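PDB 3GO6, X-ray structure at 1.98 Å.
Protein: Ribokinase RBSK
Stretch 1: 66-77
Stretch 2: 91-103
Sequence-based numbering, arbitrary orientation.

Stretch 1, residues 66-77: AARAGAQVQFSG
Stretch 2 (91-103) HLRANAVGLDRTV

The strand of stretch 1 that begins at Gln72 meets stretch 2 through a single beta bridge, Gln74 with Gly98 (CA-CA 4.5 Å), and water continues the pairing where direct bonds stop. Val73 to Phe75 are extended, phi near -115° and psi near 135°. Gly98 N donates to Val73 O (3.0 Å) and Phe75 N donates to Gly98 O (2.9 Å), both nearly linear. The two backbones run parallel: Val73 lies by Val97, Phe75 by Leu99, Ser76 by Thr102. Before the bridge, where Ala96 has positive phi (64/29), water 1 accepts from Val73 N (2.9 Å) and lies 2.6 Å from Ala96 O. Beyond it, Leu99 to Thr102 forms a type I turn, closed by Thr102 N to Leu99 O (3.0 Å); here water 2 accepts from Arg101 N (2.8 Å) and lies 2.7 Å from both Phe75 O and Gln74 OE1. Direct pairing resumes when Val103 N donates to Gly77 O (3.0 Å). Gly77 N is buried without a partner; glycine suits this site because an ideal CB would clash with Phe75 CZ (2.4 Å).

Gly98 (phi/psi -70/143) suits its place because an ideal CB would lie 2.4 Å from Gln74 OE1. Gln74, with chi1 and chi2 both m, also sets CG over one face of the Arg101 guanidinium, 3.8 Å from CZ.

Phe75 (chi1 t, chi2 72°) fills the buried side: its CB packs 3.5 Å from Val97 CG1, its CD2 3.8 Å from Leu92 CD1 and 4.0 Å from Leu99 CD2, the last at the ring edge. Val97 (t) also meets Val73 CG1 through its CG1 (4.2 Å) and Ala67 CB through its CG2 (4.2 Å).

At the helix ends, Ala67 CB points toward stretch 2 and lies 3.4 Å from Asn95 O. Extended Arg68 (m, t, t) donates from NE (3.1 Å) and NH2 (3.0 Å) to Asn95 OD1, while Asn95 (chi1 m) donates from ND2 to His91 O (2.8 Å); an amide suits the site, offering both acceptor and donor. Together the stretches bury 758 Å², summed over both sides.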

# COMPACT_ATOMS: atom_id res chain seq x y z
N ALA A 66 21.34 -0.69 14.92
CA ALA A 66 22.18 -0.74 16.12
C ALA A 66 22.89 -2.10 16.28
O ALA A 66 24.07 -2.15 16.64
CB ALA A 66 21.37 -0.41 17.37
N ALA A 67 22.17 -3.20 16.00
CA ALA A 67 22.75 -4.55 16.06
C ALA A 67 23.84 -4.77 15.00
O ALA A 67 24.93 -5.28 15.32
CB ALA A 67 21.66 -5.62 15.96
N ARG A 68 23.57 -4.38 13.76
CA ARG A 68 24.59 -4.46 12.71
C ARG A 68 25.82 -3.58 13.00
O ARG A 68 26.93 -3.92 12.59
CB ARG A 68 24.00 -4.16 11.33
CG ARG A 68 23.00 -5.22 10.88
CD ARG A 68 22.51 -4.94 9.48
NE ARG A 68 21.44 -5.85 9.07
CZ ARG A 68 20.83 -5.79 7.89
NH1 ARG A 68 21.18 -4.88 7.00
NH2 ARG A 68 19.85 -6.64 7.61
N ALA A 69 25.60 -2.46 13.69
CA ALA A 69 26.69 -1.57 14.12
C ALA A 69 27.47 -2.06 15.35
O ALA A 69 28.41 -1.39 15.78
CB ALA A 69 26.18 -0.14 14.36
N GLY A 70 27.08 -3.20 15.94
CA GLY A 70 27.85 -3.83 17.02
C GLY A 70 27.25 -3.76 18.42
O GLY A 70 27.86 -4.24 19.39
N ALA A 71 26.07 -3.16 18.56
CA ALA A 71 25.43 -3.10 19.86
C ALA A 71 24.75 -4.44 20.19
O ALA A 71 24.41 -5.22 19.29
CB ALA A 71 24.39 -1.94 19.93
N GLN A 72 24.58 -4.69 21.48
CA GLN A 72 23.72 -5.77 21.91
C GLN A 72 22.34 -5.18 22.13
O GLN A 72 22.15 -4.32 22.99
CB GLN A 72 24.26 -6.43 23.19
CG GLN A 72 23.85 -7.91 23.27
CD GLN A 72 24.42 -8.75 22.10
OE1 GLN A 72 25.64 -8.85 21.93
NE2 GLN A 72 23.52 -9.33 21.29
N VAL A 73 21.37 -5.63 21.34
CA VAL A 73 20.10 -4.92 21.22
C VAL A 73 18.92 -5.74 21.72
O VAL A 73 18.81 -6.94 21.41
CB VAL A 73 19.83 -4.48 19.76
CG1 VAL A 73 18.54 -3.64 19.67
CG2 VAL A 73 21.04 -3.70 19.20
N GLN A 74 18.06 -5.09 22.50
CA GLN A 74 16.74 -5.59 22.85
C GLN A 74 15.67 -4.68 22.25
O GLN A 74 15.81 -3.44 22.29
CB GLN A 74 16.57 -5.61 24.36
CG GLN A 74 17.44 -6.65 25.06
CD GLN A 74 16.94 -8.08 24.82
OE1 GLN A 74 15.80 -8.32 24.41
NE2 GLN A 74 17.81 -9.04 25.08
N PHE A 75 14.62 -5.27 21.69
CA PHE A 75 13.50 -4.50 21.17
C PHE A 75 12.27 -4.76 22.06
O PHE A 75 11.99 -5.91 22.44
CB PHE A 75 13.25 -4.86 19.70
CG PHE A 75 12.03 -4.23 19.10
CD1 PHE A 75 12.00 -2.86 18.81
CD2 PHE A 75 10.91 -5.01 18.80
CE1 PHE A 75 10.86 -2.27 18.24
CE2 PHE A 75 9.75 -4.44 18.22
CZ PHE A 75 9.73 -3.07 17.95
N SER A 76 11.59 -3.68 22.43
CA SER A 76 10.31 -3.73 23.12
C SER A 76 9.27 -3.05 22.22
O SER A 76 9.39 -1.87 21.90
CB SER A 76 10.42 -3.02 24.47
OG SER A 76 9.16 -3.06 25.15
N GLY A 77 8.28 -3.82 21.78
CA GLY A 77 7.27 -3.33 20.84
C GLY A 77 6.09 -4.29 20.84
O GLY A 77 6.15 -5.38 21.44
N HIS A 91 12.25 -11.49 11.17
CA HIS A 91 13.18 -10.45 10.66
C HIS A 91 14.10 -9.95 11.78
O HIS A 91 15.33 -9.83 11.59
CB HIS A 91 12.39 -9.28 10.00
CG HIS A 91 13.23 -8.07 9.68
ND1 HIS A 91 14.25 -8.09 8.74
CD2 HIS A 91 13.18 -6.80 10.15
CE1 HIS A 91 14.79 -6.88 8.66
NE2 HIS A 91 14.15 -6.08 9.50
N LEU A 92 13.51 -9.67 12.94
CA LEU A 92 14.28 -9.21 14.11
C LEU A 92 15.22 -10.29 14.65
O LEU A 92 16.42 -10.03 14.87
CB LEU A 92 13.34 -8.67 15.19
CG LEU A 92 12.74 -7.30 14.80
CD1 LEU A 92 11.51 -6.97 15.63
CD2 LEU A 92 13.79 -6.19 14.93
N ARG A 93 14.72 -11.51 14.82
CA ARG A 93 15.57 -12.65 15.22
C ARG A 93 16.74 -12.88 14.27
O ARG A 93 17.85 -13.16 14.71
CB ARG A 93 14.77 -13.96 15.34
CG ARG A 93 13.69 -13.96 16.42
CD ARG A 93 13.23 -15.44 16.75
NE ARG A 93 12.91 -16.18 15.51
CZ ARG A 93 11.71 -16.23 14.93
NH1 ARG A 93 10.67 -15.60 15.45
NH2 ARG A 93 11.56 -16.90 13.81
N ALA A 94 16.48 -12.77 12.96
CA ALA A 94 17.50 -12.98 11.94
C ALA A 94 18.63 -11.96 12.06
O ALA A 94 19.76 -12.21 11.59
CB ALA A 94 16.88 -12.90 10.54
N ASN A 95 18.34 -10.82 12.69
CA ASN A 95 19.31 -9.73 12.86
C ASN A 95 19.87 -9.58 14.27
O ASN A 95 20.45 -8.54 14.62
CB ASN A 95 18.69 -8.41 12.36
CG ASN A 95 18.63 -8.35 10.86
OD1 ASN A 95 19.65 -8.15 10.20
ND2 ASN A 95 17.44 -8.55 10.30
N ALA A 96 19.70 -10.63 15.08
CA ALA A 96 20.21 -10.71 16.46
C ALA A 96 19.60 -9.70 17.43
O ALA A 96 20.23 -9.31 18.43
CB ALA A 96 21.77 -10.66 16.50
N VAL A 97 18.35 -9.29 17.17
CA VAL A 97 17.66 -8.38 18.07
C VAL A 97 16.81 -9.22 19.00
O VAL A 97 15.98 -10.03 18.54
CB VAL A 97 16.74 -7.38 17.28
CG1 VAL A 97 15.92 -6.54 18.22
CG2 VAL A 97 17.58 -6.48 16.31
N GLY A 98 17.01 -9.04 20.30
CA GLY A 98 16.23 -9.76 21.31
C GLY A 98 14.79 -9.31 21.38
O GLY A 98 14.51 -8.11 21.23
N LEU A 99 13.88 -10.27 21.61
CA LEU A 99 12.43 -10.02 21.61
C LEU A 99 11.69 -10.42 22.91
O LEU A 99 10.44 -10.39 22.96
CB LEU A 99 11.79 -10.75 20.42
CG LEU A 99 12.27 -10.37 19.02
CD1 LEU A 99 11.59 -11.23 17.95
CD2 LEU A 99 11.98 -8.89 18.79
N ASP A 100 12.43 -10.73 23.96
CA ASP A 100 11.76 -11.21 25.18
C ASP A 100 10.90 -10.16 25.87
O ASP A 100 10.03 -10.52 26.64
CB ASP A 100 12.75 -11.84 26.15
CG ASP A 100 13.53 -13.00 25.52
OD1 ASP A 100 12.97 -13.73 24.66
OD2 ASP A 100 14.72 -13.16 25.87
N ARG A 101 11.11 -8.88 25.57
CA ARG A 101 10.31 -7.81 26.16
C ARG A 101 9.21 -7.29 25.21
O ARG A 101 8.66 -6.20 25.42
CB ARG A 101 11.20 -6.65 26.61
CG ARG A 101 12.46 -7.05 27.39
CD ARG A 101 13.55 -6.00 27.25
NE ARG A 101 14.79 -6.44 27.90
CZ ARG A 101 15.79 -5.65 28.28
NH1 ARG A 101 15.74 -4.33 28.09
NH2 ARG A 101 16.87 -6.18 28.87
N THR A 102 8.90 -8.06 24.18
CA THR A 102 7.84 -7.66 23.25
C THR A 102 6.50 -8.22 23.73
O THR A 102 6.45 -9.09 24.63
CB THR A 102 8.13 -8.12 21.82
OG1 THR A 102 8.21 -9.55 21.77
CG2 THR A 102 9.47 -7.54 21.33
N VAL A 103 5.41 -7.72 23.15
CA VAL A 103 4.09 -8.22 23.47
C VAL A 103 3.31 -8.52 22.18
O VAL A 103 3.66 -8.03 21.10
CB VAL A 103 3.27 -7.24 24.36
CG1 VAL A 103 3.90 -7.07 25.73
CG2 VAL A 103 3.14 -5.88 23.68
O HOH W 1 21.98 -7.64 19.39
O HOH W 2 13.18 -7.55 24.16